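PDB 2CVH: DNA repair and recombination protein RadB, which probably takes part in DNA repair and homologous recombination, binding DNA and ATP with very weak ATPase activity and without promoting strand exchange. Local coordinates for residues L22-G27 / K177-L182; T164-E169 / V194-R199; F106-V111 / P148-N153; K7-L12 / A207-T212. All coordinates share one frame; numbering follows the deposited sequence.

In the fold
All four contacts reach one mixed sheet of a RecA-like fold. Contact 3 and contact 1 lie in its parallel part, their centres about 11 Å apart, and are stitched together where V25 N donates to V151 O. Contact 2 hangs a loop on the strand beyond contact 1, with centres about 7 Å apart, and Y26 OH meets E196 OE1 between the two. Contact 4 lies further out on the antiparallel strands, about 18 Å centre to centre from both contact 2 and contact 3; L180 CD2 touches L12 CD2 where it meets contact 1. The predicted ATP site begins at G27 in contact 1, while I152 of contact 3 touches its K33.

Contact 1. Residues L22-G27 / K177-L182; sequences LTQVYG and KDILRL
D178 O is approached twice from 22-27: the amide N of Q24 donates to it at 2.8 Å, and T23 CA adds a CH···O contact at 3.1 Å. The ladder continues in parallel register, L180 N bonding to Q24 O, Y26 N to L180 O and L182 N to Y26 O. Beside it, a water bridges the side chains of T23 and D178, donating to OG1 of the former at 2.6 Å and to OD2 of the latter; R199 makes a salt bridge with that same OD2. On the Q24 and I179 face, Y26 is the main piece, chi1 at 75° swinging its CG toward strand 178-182. I179 CG2 lies in the ring plane at its edge, 3.6 Å from Y26 CE1, while R181 CA stands over one face, toward the rim. R181 CG comes within 3.5 Å of Y26 CZ, and Y26 OH is hydrogen-bonded to E196. An alanine in place of Y26 would probably leave E196 OE1 without that hydroxyl and open a gap between I179 CG2 and R181 CG. These two parallel strands, the first running into G27 of the predicted ATP-binding loop, belong to the central sheet of a RecA-like P-loop ATPase.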
# COMPACT_ATOMS: atom_id res chain seq x y z
N LEU A 22 0.98 -9.79 -2.39
CA LEU A 22 1.46 -8.55 -1.82
C LEU A 22 1.77 -7.61 -2.98
O LEU A 22 2.51 -7.97 -3.90
CB LEU A 22 2.73 -8.74 -1.01
CG LEU A 22 2.77 -9.63 0.24
CD1 LEU A 22 3.84 -9.09 1.17
CD2 LEU A 22 1.46 -9.66 0.96
N THR A 23 1.09 -6.47 -3.00
CA THR A 23 1.34 -5.46 -4.01
C THR A 23 2.09 -4.36 -3.29
O THR A 23 1.66 -3.90 -2.23
CB THR A 23 0.04 -4.88 -4.60
OG1 THR A 23 -0.72 -5.91 -5.25
CG2 THR A 23 0.38 -3.78 -5.64
N GLN A 24 3.30 -4.04 -3.75
CA GLN A 24 4.05 -2.94 -3.16
C GLN A 24 3.61 -1.69 -3.92
O GLN A 24 3.36 -1.74 -5.13
CB GLN A 24 5.56 -3.13 -3.33
CG GLN A 24 6.35 -1.86 -3.00
CD GLN A 24 7.85 -1.99 -3.18
OE1 GLN A 24 8.62 -1.42 -2.41
NE2 GLN A 24 8.28 -2.73 -4.18
N VAL A 25 3.39 -0.61 -3.20
CA VAL A 25 3.04 0.66 -3.84
C VAL A 25 4.05 1.57 -3.21
O VAL A 25 4.05 1.74 -2.01
CB VAL A 25 1.61 1.15 -3.52
CG1 VAL A 25 1.37 2.51 -4.21
CG2 VAL A 25 0.58 0.17 -4.04
N TYR A 26 4.97 2.09 -4.01
CA TYR A 26 5.98 2.96 -3.44
C TYR A 26 6.13 4.29 -4.21
O TYR A 26 5.79 4.39 -5.39
CB TYR A 26 7.31 2.19 -3.31
CG TYR A 26 8.05 1.99 -4.61
CD1 TYR A 26 7.74 0.93 -5.46
CD2 TYR A 26 9.03 2.89 -5.01
CE1 TYR A 26 8.38 0.78 -6.67
CE2 TYR A 26 9.68 2.76 -6.21
CZ TYR A 26 9.34 1.71 -7.04
OH TYR A 26 9.98 1.61 -8.24
N GLY A 27 6.68 5.28 -3.53
CA GLY A 27 6.87 6.59 -4.11
C GLY A 27 7.13 7.58 -2.99
O GLY A 27 7.13 7.19 -1.83
N LYS A 177 4.45 -9.71 -5.53
CA LYS A 177 4.20 -10.12 -6.90
C LYS A 177 3.86 -8.95 -7.80
O LYS A 177 4.19 -8.96 -8.99
CB LYS A 177 3.08 -11.16 -6.94
CG LYS A 177 3.56 -12.60 -7.18
CD LYS A 177 4.72 -12.96 -6.27
CE LYS A 177 5.20 -14.36 -6.51
NZ LYS A 177 6.43 -14.55 -5.67
N ASP A 178 3.16 -7.97 -7.25
CA ASP A 178 2.78 -6.79 -8.01
C ASP A 178 3.48 -5.59 -7.40
O ASP A 178 3.63 -5.50 -6.17
CB ASP A 178 1.26 -6.60 -7.98
CG ASP A 178 0.51 -7.77 -8.57
OD1 ASP A 178 1.17 -8.61 -9.23
OD2 ASP A 178 -0.73 -7.85 -8.39
N ILE A 179 3.95 -4.68 -8.25
CA ILE A 179 4.66 -3.50 -7.79
C ILE A 179 4.24 -2.30 -8.62
O ILE A 179 4.29 -2.34 -9.86
CB ILE A 179 6.21 -3.68 -7.90
CG1 ILE A 179 6.66 -4.92 -7.11
CG2 ILE A 179 6.93 -2.44 -7.37
CD1 ILE A 179 8.16 -5.00 -6.87
N LEU A 180 3.80 -1.26 -7.93
CA LEU A 180 3.38 -0.03 -8.57
C LEU A 180 4.25 1.12 -8.06
O LEU A 180 4.44 1.29 -6.84
CB LEU A 180 1.93 0.29 -8.21
CG LEU A 180 0.75 -0.09 -9.08
CD1 LEU A 180 -0.51 0.38 -8.37
CD2 LEU A 180 0.86 0.57 -10.43
N ARG A 181 4.80 1.90 -8.99
CA ARG A 181 5.62 3.05 -8.61
C ARG A 181 4.75 4.28 -8.88
O ARG A 181 4.09 4.35 -9.93
CB ARG A 181 6.89 3.13 -9.46
CG ARG A 181 7.87 4.20 -9.00
CD ARG A 181 9.06 4.38 -9.96
NE ARG A 181 8.71 5.15 -11.15
CZ ARG A 181 8.99 4.78 -12.40
NH1 ARG A 181 9.62 3.64 -12.65
NH2 ARG A 181 8.64 5.56 -13.43
N LEU A 182 4.69 5.21 -7.94
CA LEU A 182 3.89 6.39 -8.17
C LEU A 182 4.83 7.58 -8.29
O LEU A 182 5.72 7.76 -7.47
CB LEU A 182 2.90 6.61 -7.02
CG LEU A 182 1.99 5.49 -6.56
CD1 LEU A 182 1.01 6.09 -5.58
CD2 LEU A 182 1.23 4.83 -7.69
O HOH W 1 3.20 -11.74 -3.11
O HOH W 2 -2.42 -6.03 -7.23

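Contact 2. Residues T164-E169 / V194-R199; sequences TKPVAE and VLERHR
K165 and P166 both close on the carboxylate of E196, at a classic beta bulge where E196 and R197 together face I179. The 164-169 loop is poorly ordered, so its distances are approximate; its place after strand 149-153 is consistent with the DNA-binding loop L2 of RecA-family recombinases. The charged part is a salt bridge, K165 NZ to E196 OE2 at 3.4 Å, reached by a lysine chain bent at chi2 and chi4. R181 NH1 also pairs with OE2. The two nitrogens come to this oxygen from the same side and lie close to each other; the carboxylate would probably offset part of their repulsion. The other oxygen, OE1, is hydrogen-bonded to Y26 OH. Van der Waals contact comes from P166, which follows a cis peptide bond and meets E196 tip to tip, P166 CD lying 3.4 Å from E196 OE1. An alanine in place of E196 would probably leave K165, R181 and Y26 without their shared acceptor and open a gap at the proline ring. The last touch is looser and apolar on one side. R197, in a cation-pi pair with Y174, brings its NH1 to 4.2 Å from A168 CB, with the methyl oblique to the guanidinium.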
# COMPACT_ATOMS: atom_id res chain seq x y z
N THR A 164 19.79 1.81 -9.21
CA THR A 164 18.72 1.52 -8.26
C THR A 164 17.45 1.96 -8.99
O THR A 164 16.98 3.09 -8.82
CB THR A 164 18.94 2.29 -6.95
OG1 THR A 164 20.23 1.97 -6.41
CG2 THR A 164 17.86 1.93 -5.93
N LYS A 165 16.96 1.08 -9.85
CA LYS A 165 15.79 1.35 -10.66
C LYS A 165 14.57 0.48 -10.37
O LYS A 165 14.37 -0.57 -10.99
CB LYS A 165 16.16 1.25 -12.15
CG LYS A 165 15.00 1.49 -13.13
CD LYS A 165 14.53 2.94 -13.11
CE LYS A 165 13.28 3.14 -13.95
NZ LYS A 165 12.12 2.38 -13.39
N PRO A 166 13.78 0.86 -9.36
CA PRO A 166 13.92 2.01 -8.46
C PRO A 166 13.88 1.51 -7.01
O PRO A 166 14.52 2.08 -6.12
CB PRO A 166 12.68 2.87 -8.78
CG PRO A 166 12.11 2.25 -10.05
CD PRO A 166 12.38 0.79 -9.80
N VAL A 167 13.09 0.45 -6.80
CA VAL A 167 12.93 -0.21 -5.50
C VAL A 167 12.38 -1.62 -5.76
O VAL A 167 11.26 -1.78 -6.27
CB VAL A 167 11.97 0.56 -4.54
CG1 VAL A 167 11.51 -0.34 -3.40
CG2 VAL A 167 12.67 1.78 -3.93
N ALA A 168 13.21 -2.62 -5.48
CA ALA A 168 12.88 -4.04 -5.65
C ALA A 168 14.06 -4.85 -5.06
O ALA A 168 14.93 -5.31 -5.80
CB ALA A 168 12.68 -4.37 -7.13
N GLU A 169 14.06 -5.01 -3.74
CA GLU A 169 15.14 -5.72 -3.03
C GLU A 169 15.16 -7.26 -3.08
O GLU A 169 14.80 -7.94 -2.11
CB GLU A 169 15.21 -5.22 -1.58
CG GLU A 169 13.85 -5.12 -0.88
CD GLU A 169 13.92 -4.46 0.50
OE1 GLU A 169 12.89 -3.89 0.93
OE2 GLU A 169 14.99 -4.50 1.15
N VAL A 194 3.30 3.55 -12.40
CA VAL A 194 3.91 2.66 -13.36
C VAL A 194 3.89 1.26 -12.76
O VAL A 194 4.30 1.05 -11.62
CB VAL A 194 5.36 3.07 -13.67
CG1 VAL A 194 5.97 2.11 -14.71
CG2 VAL A 194 5.41 4.50 -14.20
N LEU A 195 3.31 0.33 -13.52
CA LEU A 195 3.22 -1.08 -13.14
C LEU A 195 4.56 -1.73 -13.48
O LEU A 195 4.77 -2.19 -14.60
CB LEU A 195 2.11 -1.78 -13.93
CG LEU A 195 1.73 -3.17 -13.45
CD1 LEU A 195 1.37 -3.15 -11.96
CD2 LEU A 195 0.60 -3.67 -14.26
N GLU A 196 5.46 -1.73 -12.52
CA GLU A 196 6.79 -2.28 -12.71
C GLU A 196 6.84 -3.78 -12.65
O GLU A 196 7.75 -4.41 -13.20
CB GLU A 196 7.73 -1.72 -11.66
CG GLU A 196 7.69 -0.25 -11.64
CD GLU A 196 8.87 0.29 -10.94
OE1 GLU A 196 9.14 -0.18 -9.82
OE2 GLU A 196 9.54 1.15 -11.54
N ARG A 197 5.87 -4.37 -11.97
CA ARG A 197 5.86 -5.79 -11.85
C ARG A 197 4.46 -6.25 -11.60
O ARG A 197 3.71 -5.65 -10.81
CB ARG A 197 6.79 -6.20 -10.71
CG ARG A 197 6.89 -7.71 -10.53
CD ARG A 197 8.31 -8.10 -10.20
NE ARG A 197 8.59 -8.07 -8.77
CZ ARG A 197 9.80 -7.84 -8.25
NH1 ARG A 197 10.85 -7.61 -9.03
NH2 ARG A 197 9.96 -7.90 -6.95
N HIS A 198 4.06 -7.26 -12.34
CA HIS A 198 2.75 -7.81 -12.16
C HIS A 198 2.78 -9.21 -12.68
O HIS A 198 3.62 -9.57 -13.50
CB HIS A 198 1.70 -7.01 -12.91
CG HIS A 198 0.31 -7.21 -12.38
ND1 HIS A 198 -0.55 -8.15 -12.90
CD2 HIS A 198 -0.36 -6.59 -11.39
CE1 HIS A 198 -1.70 -8.10 -12.25
NE2 HIS A 198 -1.61 -7.15 -11.33
N ARG A 199 1.81 -9.98 -12.23
CA ARG A 199 1.73 -11.37 -12.58
C ARG A 199 1.20 -11.67 -13.97
O ARG A 199 1.60 -12.66 -14.57
CB ARG A 199 0.93 -12.11 -11.51
CG ARG A 199 1.63 -12.08 -10.15
CD ARG A 199 0.76 -11.44 -9.08
NE ARG A 199 -0.57 -12.04 -9.05
CZ ARG A 199 -1.68 -11.40 -9.36
NH1 ARG A 199 -1.63 -10.12 -9.74
NH2 ARG A 199 -2.85 -12.04 -9.31

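Contact 3. Residues F106-V111 / P148-N153; sequences FALVVV and PVIVIN
L108 and I150 are brought together by their torsions: chi1 sets L108 CG anti to the backbone N and I150 CG1 anti to the carbonyl carbon, and chi2, 73° in L108 and 164° in I150, carries the CD1 atoms to their meeting. L108 CD1 lies 3.8 Å from I150 CD1, with the side chains at a slant to each other. The same L108 methyl reaches P148 CB, where leucine and proline cross at about a right angle. Both segments belong to a beta-alpha-beta unit, strand 106-112 and strand 149-153 joined through helix 128-145, and the two strands run parallel, 14° apart. The backbone ladder starts with a longer bond, V109 N to P148 O at 3.3 Å. It continues with I150 N to V109 O at 3.0 Å, then V111 N to I150 O and I152 N to V111 O. CH···O contacts reinforce it: V149 CA approaches V109 O, and V110 CA approaches I150 O. Thus V109 O and I150 O each receive one amide and one CA-H from the opposite strand. On one face V109 CB rests 4.0 Å from V149 CG2. On the other, V110 packs on A37 of helix 33-44, and I150 lies beside V25 of the next strand. The run of buried valines in 109-111 is consistent with the Walker B strand of a RecA-like ATPase, lying here inside the parallel part of the sheet, between strands 47-52 and 149-153. Toward the nucleotide loop, I152 rests on K33 of the predicted ATP site, and its CD1 methyl ends 4.0 Å from V110 CG1.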
# COMPACT_ATOMS: atom_id res chain seq x y z
N PHE A 106 -12.64 -8.69 7.03
CA PHE A 106 -11.68 -7.80 6.39
C PHE A 106 -11.63 -7.94 4.87
O PHE A 106 -11.72 -9.05 4.32
CB PHE A 106 -10.30 -8.06 6.98
CG PHE A 106 -10.15 -7.56 8.36
CD1 PHE A 106 -10.88 -8.13 9.40
CD2 PHE A 106 -9.29 -6.51 8.64
CE1 PHE A 106 -10.75 -7.67 10.72
CE2 PHE A 106 -9.16 -6.03 9.95
CZ PHE A 106 -9.89 -6.61 10.99
N ALA A 107 -11.48 -6.80 4.19
CA ALA A 107 -11.38 -6.78 2.73
C ALA A 107 -9.96 -6.45 2.30
O ALA A 107 -9.54 -6.85 1.21
CB ALA A 107 -12.34 -5.78 2.12
N LEU A 108 -9.18 -5.87 3.21
CA LEU A 108 -7.84 -5.42 2.88
C LEU A 108 -6.95 -5.21 4.09
O LEU A 108 -7.44 -4.91 5.18
CB LEU A 108 -7.98 -4.05 2.18
CG LEU A 108 -6.79 -3.25 1.61
CD1 LEU A 108 -6.33 -3.97 0.33
CD2 LEU A 108 -7.22 -1.80 1.29
N VAL A 109 -5.65 -5.34 3.87
CA VAL A 109 -4.63 -5.10 4.91
C VAL A 109 -3.71 -4.07 4.25
O VAL A 109 -3.45 -4.15 3.05
CB VAL A 109 -3.79 -6.40 5.25
CG1 VAL A 109 -2.72 -6.08 6.28
CG2 VAL A 109 -4.69 -7.52 5.78
N VAL A 110 -3.24 -3.10 5.02
CA VAL A 110 -2.35 -2.07 4.52
C VAL A 110 -1.27 -1.92 5.56
O VAL A 110 -1.56 -1.85 6.75
CB VAL A 110 -3.04 -0.67 4.36
CG1 VAL A 110 -2.01 0.35 3.87
CG2 VAL A 110 -4.25 -0.74 3.41
N VAL A 111 -0.01 -1.98 5.13
CA VAL A 111 1.09 -1.79 6.06
C VAL A 111 1.78 -0.53 5.56
O VAL A 111 1.95 -0.36 4.36
CB VAL A 111 2.06 -3.00 6.11
CG1 VAL A 111 3.12 -2.76 7.18
CG2 VAL A 111 1.28 -4.29 6.43
N PRO A 148 -6.15 -8.69 -0.60
CA PRO A 148 -4.89 -8.03 -0.92
C PRO A 148 -4.19 -7.48 0.30
O PRO A 148 -4.83 -7.19 1.32
CB PRO A 148 -5.33 -6.87 -1.83
CG PRO A 148 -6.69 -7.31 -2.36
CD PRO A 148 -7.29 -7.92 -1.13
N VAL A 149 -2.87 -7.44 0.22
CA VAL A 149 -2.05 -6.83 1.24
C VAL A 149 -1.22 -5.78 0.49
O VAL A 149 -0.41 -6.12 -0.37
CB VAL A 149 -1.11 -7.82 1.93
CG1 VAL A 149 -0.24 -7.07 2.93
CG2 VAL A 149 -1.90 -8.88 2.68
N ILE A 150 -1.50 -4.51 0.76
CA ILE A 150 -0.77 -3.40 0.16
C ILE A 150 0.37 -3.05 1.09
O ILE A 150 0.18 -2.87 2.30
CB ILE A 150 -1.66 -2.15 -0.04
CG1 ILE A 150 -2.74 -2.43 -1.08
CG2 ILE A 150 -0.78 -0.95 -0.46
CD1 ILE A 150 -3.90 -1.42 -1.08
N VAL A 151 1.57 -3.02 0.53
CA VAL A 151 2.76 -2.69 1.27
C VAL A 151 3.26 -1.34 0.72
O VAL A 151 3.68 -1.23 -0.43
CB VAL A 151 3.84 -3.79 1.09
CG1 VAL A 151 5.12 -3.36 1.71
CG2 VAL A 151 3.38 -5.10 1.73
N ILE A 152 3.14 -0.31 1.53
CA ILE A 152 3.55 1.02 1.13
C ILE A 152 4.97 1.29 1.60
O ILE A 152 5.34 0.93 2.70
CB ILE A 152 2.55 2.06 1.69
CG1 ILE A 152 1.26 1.99 0.87
CG2 ILE A 152 3.14 3.46 1.70
CD1 ILE A 152 0.10 2.76 1.50
N ASN A 153 5.79 1.86 0.72
CA ASN A 153 7.17 2.19 1.06
C ASN A 153 7.55 3.47 0.32
O ASN A 153 6.86 3.88 -0.60
CB ASN A 153 8.12 1.08 0.59
CG ASN A 153 7.69 -0.31 1.03
OD1 ASN A 153 7.95 -0.72 2.16
ND2 ASN A 153 7.00 -1.03 0.15

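Contact 4. Residues K7-L12 / A207-T212; sequences KSLDSL and AYFRIT
Helix 7-12, near the N-terminus, is laid against strand 206-212 in the antiparallel part of the RecA-like sheet, with S8, L9 and L12 closing around A207. The short axes approach to 7.2 Å and run at 153°, roughly antiparallel. The methyl of A207 is the centre of the contact: its CB sits 3.5 Å from S8 O and 3.7 Å from S8 CB. L9 CD2 and L12 CD2 also touch this methyl, each about 4.1 Å from A207 CB. Beyond it, L9 CD2 reaches the F209 ring obliquely, 4.3 Å from F209 CD1.

The polar touch comes from S8. With chi1 at 62°, its OG is set between the backbone N and the carbonyl carbon, 2.9 Å from Y208 O, though the hydroxyl may instead serve another acceptor. Within the helix, K7 O is gripped from opposite faces of its plane by S11 N and S11 OG, the latter at 2.8 Å.

The start of the helix is also tied down, D218 receiving the amides of K7 and S8 on its two carboxylate oxygens. L9 rests on A193 and I216, and L12 on L205, so the helix leans on strands 190-197 and 215-218 as well as on strand 206-212, which lies between them.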
# COMPACT_ATOMS: atom_id res chain seq x y z
N LYS A 7 -10.62 4.57 -12.80
CA LYS A 7 -10.70 3.86 -14.08
C LYS A 7 -9.31 3.51 -14.66
O LYS A 7 -9.09 2.41 -15.15
CB LYS A 7 -11.50 4.74 -15.04
CG LYS A 7 -12.31 4.01 -16.07
CD LYS A 7 -11.54 3.77 -17.34
CE LYS A 7 -12.39 3.01 -18.35
NZ LYS A 7 -11.61 2.77 -19.59
N SER A 8 -8.37 4.43 -14.58
CA SER A 8 -7.05 4.18 -15.13
C SER A 8 -6.26 3.18 -14.31
O SER A 8 -5.63 2.29 -14.87
CB SER A 8 -6.26 5.48 -15.28
OG SER A 8 -6.02 6.15 -14.05
N LEU A 9 -6.24 3.36 -13.00
CA LEU A 9 -5.51 2.47 -12.10
C LEU A 9 -6.07 1.04 -12.18
O LEU A 9 -5.32 0.09 -12.14
CB LEU A 9 -5.53 3.03 -10.66
CG LEU A 9 -4.68 4.30 -10.39
CD1 LEU A 9 -4.93 4.90 -9.02
CD2 LEU A 9 -3.21 3.95 -10.50
N ASP A 10 -7.38 0.92 -12.35
CA ASP A 10 -8.03 -0.38 -12.46
C ASP A 10 -7.70 -1.03 -13.78
O ASP A 10 -7.56 -2.24 -13.84
CB ASP A 10 -9.56 -0.27 -12.30
CG ASP A 10 -9.99 -0.05 -10.84
OD1 ASP A 10 -9.13 -0.11 -9.93
OD2 ASP A 10 -11.19 0.21 -10.62
N SER A 11 -7.65 -0.22 -14.85
CA SER A 11 -7.30 -0.70 -16.20
C SER A 11 -5.87 -1.23 -16.15
O SER A 11 -5.59 -2.34 -16.60
CB SER A 11 -7.37 0.43 -17.23
OG SER A 11 -8.71 0.83 -17.45
N LEU A 12 -4.96 -0.42 -15.63
CA LEU A 12 -3.57 -0.81 -15.49
C LEU A 12 -3.42 -2.14 -14.69
O LEU A 12 -2.65 -3.03 -15.05
CB LEU A 12 -2.81 0.28 -14.75
CG LEU A 12 -1.32 0.01 -14.54
CD1 LEU A 12 -0.66 -0.02 -15.87
CD2 LEU A 12 -0.66 1.03 -13.61
N ALA A 207 -0.68 4.75 -15.70
CA ALA A 207 -2.03 5.27 -15.49
C ALA A 207 -1.85 6.63 -14.84
O ALA A 207 -1.11 6.78 -13.86
CB ALA A 207 -2.81 4.36 -14.54
N TYR A 208 -2.45 7.64 -15.45
CA TYR A 208 -2.38 9.00 -14.93
C TYR A 208 -3.56 9.22 -13.95
O TYR A 208 -4.67 8.68 -14.16
CB TYR A 208 -2.47 10.01 -16.08
CG TYR A 208 -1.25 10.00 -16.97
CD1 TYR A 208 -0.06 10.61 -16.54
CD2 TYR A 208 -1.25 9.32 -18.19
CE1 TYR A 208 1.11 10.52 -17.32
CE2 TYR A 208 -0.08 9.22 -18.97
CZ TYR A 208 1.08 9.82 -18.53
OH TYR A 208 2.24 9.73 -19.27
N PHE A 209 -3.34 9.97 -12.89
CA PHE A 209 -4.42 10.24 -11.96
C PHE A 209 -4.11 11.57 -11.27
O PHE A 209 -3.03 12.12 -11.47
CB PHE A 209 -4.58 9.07 -10.96
CG PHE A 209 -3.40 8.88 -10.01
CD1 PHE A 209 -2.29 8.11 -10.38
CD2 PHE A 209 -3.43 9.42 -8.72
CE1 PHE A 209 -1.24 7.89 -9.49
CE2 PHE A 209 -2.37 9.20 -7.82
CZ PHE A 209 -1.28 8.43 -8.21
N ARG A 210 -5.07 12.09 -10.51
CA ARG A 210 -4.84 13.33 -9.76
C ARG A 210 -5.35 13.21 -8.33
O ARG A 210 -6.31 12.50 -8.05
CB ARG A 210 -5.48 14.55 -10.47
CG ARG A 210 -6.92 14.38 -10.77
CD ARG A 210 -7.49 15.52 -11.59
NE ARG A 210 -8.79 15.14 -12.15
CZ ARG A 210 -9.97 15.55 -11.69
NH1 ARG A 210 -10.04 16.38 -10.65
NH2 ARG A 210 -11.08 15.17 -12.30
N ILE A 211 -4.63 13.82 -7.41
CA ILE A 211 -5.01 13.83 -6.01
C ILE A 211 -5.91 15.03 -5.85
O ILE A 211 -5.49 16.16 -6.12
CB ILE A 211 -3.78 13.99 -5.09
CG1 ILE A 211 -2.85 12.75 -5.28
CG2 ILE A 211 -4.25 14.20 -3.62
CD1 ILE A 211 -1.56 12.78 -4.48
N THR A 212 -7.16 14.78 -5.47
CA THR A 212 -8.15 15.83 -5.27
C THR A 212 -8.76 15.71 -3.87
O THR A 212 -8.31 14.91 -3.05
CB THR A 212 -9.30 15.72 -6.26
OG1 THR A 212 -10.09 14.56 -5.95
CG2 THR A 212 -8.77 15.62 -7.68